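Local atomic coordinates of amidase (Bacillus anthracis, PDB entry 5EWQ), a protein that probably hydrolyses monocarboxylic acid amides to the acid and ammonia, as an enzyme of the amidase signature family. Residues A[181-186]-A[401-406]. Numbering follows the deposited sequence.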
loop_
_atom_site.group_PDB
_atom_site.type_symbol
_atom_site.label_atom_id
_atom_site.label_comp_id
_atom_site.label_asym_id
_atom_site.label_seq_id
_atom_site.Cartn_x
_atom_site.Cartn_y
_atom_site.Cartn_z
ATOM N N SER A 181 -12.103 4.873 7.844
ATOM C CA SER A 181 -11.035 4.386 6.984
ATOM C C SER A 181 -11.439 3.080 6.312
ATOM O O SER A 181 -12.099 2.237 6.919
ATOM C CB SER A 181 -9.748 4.193 7.786
ATOM O OG SER A 181 -9.945 3.283 8.854
ATOM N N GLY A 182 -11.043 2.920 5.053
ATOM C CA GLY A 182 -11.365 1.720 4.306
ATOM C C GLY A 182 -12.687 1.818 3.570
ATOM O O GLY A 182 -13.069 0.905 2.839
ATOM N N TYR A 183 -13.393 2.927 3.759
ATOM C CA TYR A 183 -14.664 3.129 3.073
ATOM C C TYR A 183 -14.484 3.851 1.741
ATOM O O TYR A 183 -13.686 4.781 1.625
ATOM C CB TYR A 183 -15.642 3.913 3.953
ATOM C CG TYR A 183 -16.947 4.224 3.253
ATOM C CD1 TYR A 183 -17.962 3.278 3.183
ATOM C CD2 TYR A 183 -17.159 5.459 2.652
ATOM C CE1 TYR A 183 -19.155 3.555 2.538
ATOM C CE2 TYR A 183 -18.349 5.744 2.003
ATOM C CZ TYR A 183 -19.342 4.789 1.951
ATOM O OH TYR A 183 -20.528 5.069 1.308
ATOM N N SER A 184 -15.239 3.412 0.740
ATOM C CA SER A 184 -15.256 4.065 -0.563
ATOM C C SER A 184 -16.668 4.033 -1.131
ATOM O O SER A 184 -17.384 3.045 -0.971
ATOM C CB SER A 184 -14.285 3.388 -1.529
ATOM O OG SER A 184 -14.787 2.135 -1.955
ATOM N N GLY A 185 -17.065 5.112 -1.797
ATOM C CA GLY A 185 -18.385 5.189 -2.396
ATOM C C GLY A 185 -18.535 4.258 -3.584
ATOM O O GLY A 185 -19.643 4.013 -4.058
ATOM N N LYS A 186 -17.411 3.732 -4.061
ATOM C CA LYS A 186 -17.399 2.854 -5.224
ATOM C C LYS A 186 -17.759 1.414 -4.871
ATOM O O LYS A 186 -18.621 0.808 -5.507
ATOM C CB LYS A 186 -16.026 2.892 -5.896
ATOM C CG LYS A 186 -15.891 1.968 -7.091
ATOM C CD LYS A 186 -14.461 1.943 -7.597
ATOM C CE LYS A 186 -14.319 1.066 -8.829
ATOM N NZ LYS A 186 -12.912 1.026 -9.313
ATOM N N ILE A 401 -21.968 10.267 -1.271
ATOM C CA ILE A 401 -21.216 10.873 -0.176
ATOM C C ILE A 401 -21.919 10.655 1.161
ATOM O O ILE A 401 -22.374 11.606 1.798
ATOM C CB ILE A 401 -21.001 12.385 -0.396
ATOM C CG1 ILE A 401 -22.260 13.027 -0.982
ATOM C CG2 ILE A 401 -19.816 12.628 -1.318
ATOM C CD1 ILE A 401 -22.212 14.537 -1.015
ATOM N N LYS A 402 -21.997 9.394 1.577
ATOM C CA LYS A 402 -22.669 9.016 2.817
ATOM C C LYS A 402 -22.135 9.790 4.020
ATOM O O LYS A 402 -22.889 10.139 4.930
ATOM C CB LYS A 402 -22.523 7.510 3.060
ATOM C CG LYS A 402 -23.103 7.031 4.383
ATOM C CD LYS A 402 -22.812 5.556 4.613
ATOM C CE LYS A 402 -23.269 5.111 5.991
ATOM N NZ LYS A 402 -24.741 5.256 6.164
ATOM N N TYR A 403 -20.836 10.066 4.013
ATOM C CA TYR A 403 -20.206 10.777 5.119
ATOM C C TYR A 403 -19.815 12.197 4.721
ATOM O O TYR A 403 -19.033 12.849 5.409
ATOM C CB TYR A 403 -18.981 10.005 5.614
ATOM C CG TYR A 403 -19.288 8.576 6.004
ATOM C CD1 TYR A 403 -19.764 8.268 7.272
ATOM C CD2 TYR A 403 -19.112 7.535 5.101
ATOM C CE1 TYR A 403 -20.051 6.963 7.632
ATOM C CE2 TYR A 403 -19.396 6.227 5.453
ATOM C CZ TYR A 403 -19.865 5.948 6.719
ATOM O OH TYR A 403 -20.149 4.650 7.075
ATOM N N GLY A 404 -20.367 12.671 3.608
ATOM C CA GLY A 404 -20.142 14.037 3.169
ATOM C C GLY A 404 -18.916 14.217 2.293
ATOM O O GLY A 404 -18.255 13.247 1.924
ATOM N N GLN A 405 -18.615 15.470 1.964
ATOM C CA GLN A 405 -17.471 15.798 1.119
ATOM C C GLN A 405 -16.868 17.145 1.510
ATOM O O GLN A 405 -16.511 17.950 0.650
ATOM C CB GLN A 405 -17.881 15.807 -0.355
ATOM C CG GLN A 405 -19.093 16.676 -0.660
ATOM C CD GLN A 405 -19.413 16.735 -2.142
ATOM O OE1 GLN A 405 -18.707 16.155 -2.965
ATOM N NE2 GLN A 405 -20.482 17.440 -2.486
ATOM N N THR A 406 -16.750 17.373 2.814
ATOM C CA THR A 406 -16.278 18.649 3.346
ATOM C C THR A 406 -14.855 18.989 2.902
ATOM O O THR A 406 -14.542 20.151 2.634
ATOM C CB THR A 406 -16.328 18.656 4.888
ATOM O OG1 THR A 406 -17.621 18.218 5.329
ATOM C CG2 THR A 406 -16.058 20.053 5.430
#
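Tyr403 points the edge of its ring at the face of Tyr183. The pair is T-shaped, with centroids 4.9 Å apart and planes at 83°. Atom CE2 of Tyr403 does most of the touching. It sits over the centre of the Tyr183 ring, and its shortest approach is 3.6 Å, to Tyr183 CE2. Tyr403 CD2 follows at 3.7 Å from the same Tyr183 CE2. Tyr183 reaches across with CG anti to its backbone N (chi1 176°).

Lys402 adds a van der Waals contact beside the stack, with its CB 3.6 Å from the hydroxyl oxygen Tyr183 OH. The two side chains cross at about a right angle. The lysine chain runs on past the phenol, so its amine is carried away from 181-186. On the way, Lys402 CG lies over one face of Tyr403, toward the rim of that ring.

The contact joins two parts of the amidase fold outside its central mixed sheet. Strand 183-184 pairs with strand 188-189 in a small antiparallel hairpin. Residues 401-404 form a type I beta turn between helix 397-400 and helix 406-412, closed by the bond from Gly404 N to Ile401 O at 2.9 Å. Gln405 occupies the N-cap position of the second helix.

No hydrogen bond links the two segments. The hydroxyl of buried Tyr183 is hydrogen-bonded to that of Tyr17, from the N-terminal part of the chain. The turn is also held by Ser176, whose OG is hydrogen-bonded to Tyr403 O. On the hairpin side, Lys186 forms a salt bridge with Asp123, just after sheet strand 118-122.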